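Putative hemin ABC transport system, membrane protein (Burkholderia cenocepacia J2315, PDB 5B57) probably forms the membrane-spanning permease subunit of an ABC importer that carries heme across the bacterial cell membrane. Local coordinates at residues L343-A348 against I358-L363; L110-G115 against L337-T342; Q126-N131 against L194-L199; V257-E262 against R288-A293. All blocks are in the same frame, centred on the assembly; numbering follows the deposited sequence.

Contact 1. Residues L343-A348 against I358-L363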
# COMPACT_ATOMS: atom_id res chain seq x y z
N LEU A 343 4.12 19.14 -25.30
CA LEU A 343 4.57 19.88 -26.47
C LEU A 343 6.07 19.67 -26.71
O LEU A 343 6.50 19.41 -27.84
CB LEU A 343 4.22 21.34 -26.24
CG LEU A 343 4.50 22.45 -27.21
CD1 LEU A 343 3.69 22.25 -28.47
CD2 LEU A 343 4.05 23.67 -26.44
N ALA A 344 6.88 19.76 -25.66
CA ALA A 344 8.29 19.43 -25.78
C ALA A 344 8.48 18.02 -26.34
O ALA A 344 9.41 17.78 -27.14
CB ALA A 344 8.98 19.57 -24.42
N ALA A 345 7.60 17.09 -25.94
CA ALA A 345 7.67 15.71 -26.43
C ALA A 345 7.25 15.59 -27.89
O ALA A 345 7.81 14.75 -28.61
CB ALA A 345 6.81 14.80 -25.57
N ASP A 346 6.25 16.38 -28.34
CA ASP A 346 5.80 16.25 -29.73
C ASP A 346 6.69 17.02 -30.68
O ASP A 346 6.95 16.57 -31.80
CB ASP A 346 4.35 16.71 -29.90
CG ASP A 346 3.76 16.30 -31.27
OD1 ASP A 346 3.61 15.08 -31.52
OD2 ASP A 346 3.43 17.20 -32.09
N LEU A 347 7.17 18.18 -30.23
CA LEU A 347 8.27 18.82 -30.92
C LEU A 347 9.47 17.89 -31.04
O LEU A 347 10.18 17.92 -32.05
CB LEU A 347 8.64 20.09 -30.19
CG LEU A 347 8.88 21.24 -31.12
CD1 LEU A 347 8.24 22.41 -30.45
CD2 LEU A 347 10.38 21.42 -31.26
N ALA A 348 9.71 17.05 -30.03
CA ALA A 348 10.81 16.09 -30.15
C ALA A 348 10.53 15.02 -31.20
O ALA A 348 11.44 14.65 -31.96
CB ALA A 348 11.10 15.46 -28.80
N ILE A 358 7.51 10.04 -35.02
CA ILE A 358 7.65 9.00 -33.99
C ILE A 358 6.42 9.01 -33.09
O ILE A 358 5.96 10.11 -32.71
CB ILE A 358 8.93 9.21 -33.21
CG1 ILE A 358 10.15 9.12 -34.13
CG2 ILE A 358 9.02 8.25 -32.04
CD1 ILE A 358 11.41 9.42 -33.39
N PRO A 359 5.88 7.87 -32.72
CA PRO A 359 4.73 7.87 -31.83
C PRO A 359 5.01 8.67 -30.57
O PRO A 359 6.10 8.61 -29.98
CB PRO A 359 4.53 6.38 -31.52
CG PRO A 359 4.97 5.71 -32.81
CD PRO A 359 6.15 6.53 -33.28
N LEU A 360 4.02 9.45 -30.15
CA LEU A 360 4.19 10.30 -28.98
C LEU A 360 4.34 9.47 -27.70
O LEU A 360 5.14 9.82 -26.81
CB LEU A 360 3.01 11.25 -28.84
CG LEU A 360 3.21 12.36 -27.82
CD1 LEU A 360 4.49 13.15 -28.11
CD2 LEU A 360 1.98 13.23 -27.81
N GLY A 361 3.58 8.37 -27.58
CA GLY A 361 3.73 7.54 -26.41
C GLY A 361 5.17 7.11 -26.19
O GLY A 361 5.61 6.97 -25.05
N VAL A 362 5.92 6.92 -27.28
CA VAL A 362 7.31 6.50 -27.15
C VAL A 362 8.12 7.60 -26.48
O VAL A 362 8.93 7.33 -25.59
CB VAL A 362 7.90 6.10 -28.52
CG1 VAL A 362 9.35 6.50 -28.59
CG2 VAL A 362 7.79 4.59 -28.73
N LEU A 363 7.87 8.86 -26.87
CA LEU A 363 8.61 9.98 -26.29
C LEU A 363 8.18 10.26 -24.85
O LEU A 363 9.03 10.53 -23.99
CB LEU A 363 8.44 11.22 -27.17
CG LEU A 363 9.55 11.54 -28.18
CD1 LEU A 363 10.82 11.75 -27.43
CD2 LEU A 363 9.76 10.45 -29.20
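The peptide plane joining A345 to D346 presents one face to L360, whose CD1 stands about equally far from both bonded atoms, 3.7 Å from A345 C and 3.7 Å from D346 N. The same methyl reaches A345 CB and, at 4.0 Å each, CB and OD1 of D346, so it meets backbone and two side chains at once. L360 gets there by swinging CG anti to its backbone N (chi1 -169°), and its chain crosses that of D346 at about a right angle. One turn further on, L363 CG lies 3.7 Å from A345 O, the carbonyl oxygen. L363 CD1 meets the methyl A348 CB at 4.0 Å. No hydrogen bond joins the segments; A345 and A348 give helix 327-352 a low flank on which the two leucines rest. D346 keeps its charge occupied elsewhere, in a salt bridge from OD2 to R107. The contact packs the last turns of helix 327-352 on the start of helix 360-378, with P359 as N-cap residue. L237 covers D346 and L360, L343 turns to helices 54-72 and 94-128, and P359 and V362 pack on F219 and L216 of the second subunit.

Contact 2. Residues L110-G115 against L337-T342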
# COMPACT_ATOMS: atom_id res chain seq x y z
N LEU A 110 -3.61 20.62 -29.96
CA LEU A 110 -3.92 19.33 -29.35
C LEU A 110 -2.89 18.96 -28.30
O LEU A 110 -3.24 18.50 -27.21
CB LEU A 110 -4.02 18.23 -30.42
CG LEU A 110 -4.50 16.84 -29.94
CD1 LEU A 110 -5.93 16.88 -29.47
CD2 LEU A 110 -4.36 15.80 -31.00
N ALA A 111 -1.60 19.20 -28.58
CA ALA A 111 -0.58 18.94 -27.57
C ALA A 111 -0.81 19.76 -26.29
O ALA A 111 -0.59 19.24 -25.20
CB ALA A 111 0.82 19.21 -28.13
N LEU A 112 -1.27 21.01 -26.39
CA LEU A 112 -1.59 21.77 -25.18
C LEU A 112 -2.79 21.19 -24.44
O LEU A 112 -2.76 21.09 -23.21
CB LEU A 112 -1.85 23.24 -25.51
CG LEU A 112 -0.66 24.02 -26.03
CD1 LEU A 112 -1.09 25.40 -26.39
CD2 LEU A 112 0.43 24.04 -24.99
N LEU A 113 -3.85 20.81 -25.17
CA LEU A 113 -5.02 20.18 -24.54
C LEU A 113 -4.68 18.86 -23.87
O LEU A 113 -5.21 18.56 -22.79
CB LEU A 113 -6.12 19.96 -25.56
CG LEU A 113 -6.94 21.15 -26.05
CD1 LEU A 113 -8.08 20.59 -26.89
CD2 LEU A 113 -7.44 21.96 -24.86
N VAL A 114 -3.80 18.05 -24.48
CA VAL A 114 -3.43 16.77 -23.90
C VAL A 114 -2.58 16.98 -22.65
O VAL A 114 -2.89 16.46 -21.57
CB VAL A 114 -2.69 15.90 -24.94
CG1 VAL A 114 -1.85 14.88 -24.28
CG2 VAL A 114 -3.69 15.18 -25.82
N GLY A 115 -1.50 17.74 -22.76
CA GLY A 115 -0.67 18.01 -21.60
C GLY A 115 -1.42 18.66 -20.46
O GLY A 115 -1.43 18.14 -19.35
N LEU A 337 2.65 22.86 -16.70
CA LEU A 337 3.83 22.01 -16.90
C LEU A 337 3.51 20.79 -17.78
O LEU A 337 4.37 20.33 -18.55
CB LEU A 337 4.42 21.56 -15.57
CG LEU A 337 5.66 20.70 -15.81
CD1 LEU A 337 6.76 21.55 -16.47
CD2 LEU A 337 6.15 19.98 -14.55
N GLY A 338 2.30 20.25 -17.68
CA GLY A 338 1.95 19.14 -18.57
C GLY A 338 1.88 19.57 -20.02
O GLY A 338 2.42 18.91 -20.91
N ALA A 339 1.20 20.69 -20.28
CA ALA A 339 1.20 21.24 -21.62
C ALA A 339 2.63 21.53 -22.07
O ALA A 339 3.00 21.22 -23.20
CB ALA A 339 0.34 22.50 -21.66
N LEU A 340 3.46 22.08 -21.18
CA LEU A 340 4.84 22.33 -21.56
C LEU A 340 5.59 21.03 -21.89
O LEU A 340 6.31 20.95 -22.89
CB LEU A 340 5.57 23.12 -20.47
CG LEU A 340 6.99 23.47 -20.90
CD1 LEU A 340 7.00 24.29 -22.20
CD2 LEU A 340 7.67 24.23 -19.80
N LEU A 341 5.41 19.99 -21.08
CA LEU A 341 6.15 18.75 -21.33
C LEU A 341 5.64 18.01 -22.58
O LEU A 341 6.43 17.50 -23.37
CB LEU A 341 6.09 17.85 -20.08
CG LEU A 341 6.87 18.34 -18.85
CD1 LEU A 341 6.32 17.68 -17.61
CD2 LEU A 341 8.36 18.07 -18.98
N THR A 342 4.31 17.92 -22.76
CA THR A 342 3.76 17.20 -23.91
C THR A 342 4.22 17.82 -25.22
O THR A 342 4.63 17.13 -26.16
CB THR A 342 2.24 17.24 -23.86
OG1 THR A 342 1.81 16.72 -22.61
CG2 THR A 342 1.65 16.44 -24.99
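The carbonyl oxygen of A111 touches a methyl of T342, with A111 O 3.6 Å from T342 CG2, and the A111 methyl lies near the same branch. L112 starts out pointing off the contact, but its CD2 returns to touch A339 CB at 3.7 Å. V114 then brings CG1 against T342 CG2 at 3.9 Å, the two branched side chains crossing at roughly a right angle. At G115 the backbones themselves meet: G115 CA is 3.7 Å from A339 CA, and a CA-H...O contact runs from G115 CA to G338 O. That oxygen is also gripped within its own helix, by T342 N and by the T342 hydroxyl, whose OG1 sits 2.8 Å from G338 O and lies 41° above the carbonyl plane. While so bonded, OG1 also sits against G115 CA, and CG2 takes the A111 and V114 side. A111 and G115 form a small-xxx-small pair facing G338 and A339; the axes of segments 110-115 and 337-342 approach to 7.2 Å, with 132° between their N-to-C directions. M63 and S67 of helix 54-72 cover L112, I311 of helix 311-323 touches T342, and L237 closes over A111, placing this crossing in the bundle interior.

Contact 3. Residues Q126-N131 against L194-L199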
# COMPACT_ATOMS: atom_id res chain seq x y z
N GLN A 126 -4.42 12.32 -7.77
CA GLN A 126 -3.42 12.06 -6.74
C GLN A 126 -3.82 12.67 -5.40
O GLN A 126 -3.52 12.11 -4.33
CB GLN A 126 -2.07 12.60 -7.19
CG GLN A 126 -1.46 11.69 -8.20
CD GLN A 126 -0.60 12.41 -9.21
OE1 GLN A 126 0.34 13.13 -8.85
NE2 GLN A 126 -0.92 12.21 -10.48
N ALA A 127 -4.50 13.82 -5.43
CA ALA A 127 -5.15 14.31 -4.22
C ALA A 127 -6.24 13.34 -3.78
O ALA A 127 -6.20 12.81 -2.68
CB ALA A 127 -5.72 15.71 -4.44
N LEU A 128 -7.19 13.07 -4.67
CA LEU A 128 -8.31 12.19 -4.34
C LEU A 128 -7.85 10.88 -3.69
O LEU A 128 -8.45 10.43 -2.71
CB LEU A 128 -9.11 11.90 -5.60
CG LEU A 128 -10.30 10.98 -5.35
CD1 LEU A 128 -11.34 11.80 -4.70
CD2 LEU A 128 -10.81 10.46 -6.65
N PHE A 129 -6.78 10.26 -4.20
CA PHE A 129 -6.30 9.01 -3.63
C PHE A 129 -5.25 9.21 -2.56
O PHE A 129 -4.73 8.22 -2.04
CB PHE A 129 -5.71 8.08 -4.70
CG PHE A 129 -6.74 7.46 -5.56
CD1 PHE A 129 -7.34 6.27 -5.19
CD2 PHE A 129 -7.15 8.07 -6.73
CE1 PHE A 129 -8.32 5.69 -5.97
CE2 PHE A 129 -8.13 7.50 -7.51
CZ PHE A 129 -8.71 6.30 -7.12
N ARG A 130 -4.89 10.46 -2.26
CA ARG A 130 -3.88 10.72 -1.24
C ARG A 130 -2.63 9.92 -1.55
O ARG A 130 -2.04 9.27 -0.70
CB ARG A 130 -4.42 10.39 0.14
CG ARG A 130 -5.00 11.57 0.84
CD ARG A 130 -6.01 11.13 1.82
NE ARG A 130 -7.07 10.43 1.13
CZ ARG A 130 -7.41 9.17 1.39
NH1 ARG A 130 -6.75 8.49 2.34
NH2 ARG A 130 -8.40 8.59 0.71
N ASN A 131 -2.26 9.94 -2.80
CA ASN A 131 -1.17 9.10 -3.22
C ASN A 131 -0.64 9.62 -4.54
O ASN A 131 -1.38 9.72 -5.53
CB ASN A 131 -1.64 7.66 -3.35
CG ASN A 131 -0.55 6.75 -3.83
OD1 ASN A 131 0.63 7.11 -3.87
ND2 ASN A 131 -0.94 5.56 -4.20
N LEU A 194 -18.41 4.91 -1.95
CA LEU A 194 -17.40 4.53 -2.92
C LEU A 194 -16.08 4.32 -2.19
O LEU A 194 -15.39 5.29 -1.89
CB LEU A 194 -17.25 5.59 -4.02
CG LEU A 194 -16.22 5.28 -5.13
CD1 LEU A 194 -16.49 3.96 -5.83
CD2 LEU A 194 -16.11 6.37 -6.16
N ALA A 195 -15.74 3.07 -1.90
CA ALA A 195 -14.43 2.78 -1.32
C ALA A 195 -13.39 2.79 -2.43
O ALA A 195 -13.53 2.10 -3.43
CB ALA A 195 -14.41 1.42 -0.62
N LEU A 196 -12.34 3.58 -2.25
CA LEU A 196 -11.35 3.65 -3.32
C LEU A 196 -10.64 2.32 -3.55
O LEU A 196 -10.33 2.02 -4.72
CB LEU A 196 -10.36 4.79 -3.04
CG LEU A 196 -11.04 6.16 -2.94
CD1 LEU A 196 -10.04 7.30 -3.00
CD2 LEU A 196 -12.10 6.33 -4.03
N PRO A 197 -10.36 1.49 -2.53
CA PRO A 197 -9.86 0.13 -2.83
C PRO A 197 -10.76 -0.69 -3.73
O PRO A 197 -10.24 -1.39 -4.61
CB PRO A 197 -9.73 -0.52 -1.44
CG PRO A 197 -10.05 0.57 -0.44
CD PRO A 197 -10.06 1.89 -1.16
N LEU A 198 -12.09 -0.62 -3.56
CA LEU A 198 -13.00 -1.39 -4.40
C LEU A 198 -13.04 -0.83 -5.82
O LEU A 198 -13.07 -1.60 -6.79
CB LEU A 198 -14.42 -1.41 -3.80
CG LEU A 198 -14.66 -2.08 -2.42
CD1 LEU A 198 -16.12 -2.15 -2.09
CD2 LEU A 198 -14.07 -3.46 -2.34
N LEU A 199 -13.02 0.49 -5.98
CA LEU A 199 -12.90 1.05 -7.32
C LEU A 199 -11.70 0.49 -8.05
O LEU A 199 -11.76 0.19 -9.24
CB LEU A 199 -12.79 2.57 -7.25
CG LEU A 199 -12.78 3.18 -8.63
CD1 LEU A 199 -13.70 4.35 -8.63
CD2 LEU A 199 -11.39 3.60 -9.00
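F129 and L196 make most of the apolar contact. The leucine methyl CD1 lies 3.6 Å from F129 CD1, and L196 CB comes within 3.7 Å of F129 CE1, so L196 meets the CG, CD1 and CE1 atoms of the ring obliquely. L196 CG is anti to its carbonyl carbon (chi1 -60°), which sends the branch toward the ring and the helix end behind it. L199 adds a lighter touch: its CD2 sits at the ring edge, near the plane, 4.2 Å from F129 CZ. L128 takes part more loosely through its CG.

Backbone contact follows from the same methyl, since L196 CD1 is 3.5 Å from the carbonyl oxygen L128 O. This is where helix 94-128 ends in a Schellman motif: R130 has positive phi, N131 N bonds to Q126 O at 2.9 Å, and R130 N bonds to A127 O. Just before this reversal, the F129 ring reaches the first turn of helix 196-220, for which A195 is the N-cap residue. No hydrogen bond joins the two helix ends.

The guanidinium of R130 makes a loose contact with an apolar group, lying oblique to the methyl L196 CD1 with R130 NH2 4.3 Å away. R130 also packs on Q270 and on an apolar side chain of a different protein in the assembly, consistent with a cytoplasmic surface that meets the ATPase subunit. K287 of helix 283-305 touches both L128 and L196, and L291 of that helix touches L199.

Contact 4. Residues V257-E262 against R288-A293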
# COMPACT_ATOMS: atom_id res chain seq x y z
N VAL A 257 -12.95 22.77 -15.43
CA VAL A 257 -13.71 23.67 -14.55
C VAL A 257 -14.17 22.92 -13.30
O VAL A 257 -14.01 23.41 -12.17
CB VAL A 257 -14.89 24.30 -15.31
CG1 VAL A 257 -16.00 24.70 -14.36
CG2 VAL A 257 -14.42 25.52 -16.09
N LEU A 258 -14.70 21.71 -13.49
CA LEU A 258 -15.25 20.94 -12.37
C LEU A 258 -14.19 20.59 -11.33
O LEU A 258 -14.50 20.49 -10.13
CB LEU A 258 -15.89 19.66 -12.88
CG LEU A 258 -17.07 19.74 -13.82
CD1 LEU A 258 -17.42 18.31 -14.17
CD2 LEU A 258 -18.21 20.42 -13.10
N LEU A 259 -12.94 20.38 -11.75
CA LEU A 259 -11.87 20.11 -10.79
C LEU A 259 -11.55 21.35 -9.97
O LEU A 259 -11.53 21.29 -8.73
CB LEU A 259 -10.62 19.59 -11.51
CG LEU A 259 -10.73 18.19 -12.16
CD1 LEU A 259 -9.41 17.75 -12.81
CD2 LEU A 259 -11.25 17.17 -11.17
N VAL A 260 -11.32 22.49 -10.64
CA VAL A 260 -11.08 23.77 -9.97
C VAL A 260 -12.14 24.05 -8.90
O VAL A 260 -11.84 24.55 -7.81
CB VAL A 260 -11.02 24.93 -10.98
CG1 VAL A 260 -10.82 26.23 -10.25
CG2 VAL A 260 -9.93 24.71 -12.02
N ARG A 261 -13.41 23.76 -9.21
CA ARG A 261 -14.47 23.96 -8.22
C ARG A 261 -14.34 23.03 -7.02
O ARG A 261 -15.23 23.05 -6.17
CB ARG A 261 -15.84 23.78 -8.88
CG ARG A 261 -16.44 25.04 -9.55
CD ARG A 261 -15.50 25.75 -10.57
NE ARG A 261 -16.07 27.02 -11.07
CZ ARG A 261 -15.41 27.94 -11.77
NH1 ARG A 261 -14.13 27.76 -12.09
NH2 ARG A 261 -16.02 29.05 -12.17
N GLU A 262 -13.28 22.20 -6.95
CA GLU A 262 -13.05 21.24 -5.87
C GLU A 262 -11.66 21.39 -5.26
O GLU A 262 -11.18 20.47 -4.57
CB GLU A 262 -13.25 19.81 -6.36
CG GLU A 262 -14.64 19.49 -6.93
CD GLU A 262 -15.73 19.48 -5.87
OE1 GLU A 262 -15.40 19.21 -4.69
OE2 GLU A 262 -16.91 19.75 -6.20
N ARG A 288 -17.13 11.23 -6.34
CA ARG A 288 -17.84 11.05 -7.61
C ARG A 288 -17.64 12.24 -8.54
O ARG A 288 -17.57 12.06 -9.75
CB ARG A 288 -19.32 10.78 -7.35
CG ARG A 288 -20.22 10.85 -8.58
CD ARG A 288 -21.71 10.51 -8.28
NE ARG A 288 -22.36 9.91 -9.46
CZ ARG A 288 -23.60 9.42 -9.49
NH1 ARG A 288 -24.08 8.90 -10.62
NH2 ARG A 288 -24.38 9.44 -8.41
N ARG A 289 -17.50 13.45 -8.01
CA ARG A 289 -17.41 14.62 -8.89
C ARG A 289 -16.07 14.68 -9.59
O ARG A 289 -16.00 15.03 -10.77
CB ARG A 289 -17.69 15.90 -8.10
CG ARG A 289 -19.19 16.17 -8.01
CD ARG A 289 -19.57 17.49 -7.37
NE ARG A 289 -19.20 17.54 -5.95
CZ ARG A 289 -19.84 18.25 -5.02
NH1 ARG A 289 -19.41 18.22 -3.76
NH2 ARG A 289 -20.91 18.98 -5.34
N VAL A 290 -14.99 14.30 -8.90
CA VAL A 290 -13.67 14.23 -9.52
C VAL A 290 -13.64 13.15 -10.61
O VAL A 290 -13.21 13.40 -11.74
CB VAL A 290 -12.61 13.99 -8.44
CG1 VAL A 290 -11.25 13.85 -9.06
CG2 VAL A 290 -12.66 15.12 -7.45
N LEU A 291 -14.11 11.94 -10.28
CA LEU A 291 -14.10 10.84 -11.25
C LEU A 291 -14.86 11.20 -12.54
O LEU A 291 -14.35 11.02 -13.65
CB LEU A 291 -14.69 9.60 -10.61
CG LEU A 291 -13.74 9.15 -9.51
CD1 LEU A 291 -14.26 7.88 -8.90
CD2 LEU A 291 -12.34 8.97 -10.12
N VAL A 292 -16.10 11.69 -12.41
CA VAL A 292 -16.81 12.11 -13.61
C VAL A 292 -16.06 13.25 -14.30
O VAL A 292 -16.01 13.30 -15.54
CB VAL A 292 -18.28 12.46 -13.29
CG1 VAL A 292 -18.34 13.46 -12.26
CG2 VAL A 292 -18.93 13.07 -14.46
N ALA A 293 -15.41 14.14 -13.56
CA ALA A 293 -14.67 15.19 -14.27
C ALA A 293 -13.41 14.64 -14.93
O ALA A 293 -13.11 15.00 -16.07
CB ALA A 293 -14.33 16.36 -13.34
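E262 sets one carboxylate oxygen, OE2, over one face of the R289 guanidinium. OE2 stands 3.1 Å above the plane, offset toward the rim, and is 3.2 Å from R289 NE; the carboxylate and guanidinium planes are 34° apart. This is a salt bridge of charges alone, since no N-H points at the oxygen. The two chains cross at about a right angle, and each is folded to make the meeting possible: E262 bends at chi2 (-69°), while R289 bends at chi3. E262 is also the N-cap residue of helix 263-269, and its salt bridge links the turn after helix 242-260 to helix 283-305.

Deeper in, the contact becomes apolar and is organised round the methyl of A293. It points at the opposite helix and is met by L258 on two atoms, with L258 CB and L258 CD1 each 3.7 Å from A293 CB. L259 reaches the same methyl from the next position, its CD2 lying 3.9 Å from A293 CB. That CD2 also touches V290 CG1 at 3.9 Å, and here the leucine and valine side chains cross at about a right angle. One leucine methyl is thus shared between two residues one turn apart on helix 283-305.

Behind this layer lies helix 94-128: L259 packs on T121 and A124, and V290 on A124 as well. L331 of helix 327-352 touches L259, while R289 rests beside P282 in the loop leading into its own helix.

How the contacts relate
Contacts 1 and 2 share helix 327-352 and touch, L343 CD2 being 3.9 Å from L112 CD2; contacts 3 and 4 form a second pair on the other side of the chain's centre from contact 1, meeting where L199 CD1 lies 3.6 Å from L291 CD1. Helix 94-128 enters both pairs, through contacts 2 and 3, whose centres are 25 Å apart. Contact 2 is nearest the chain's centre and brings backbones together over small residues. Contacts 1 and 3 are buried too, but rest on leucines set against alanine or phenylalanine near helix ends. Contact 4, only partly buried, alone joins its segments by a salt bridge.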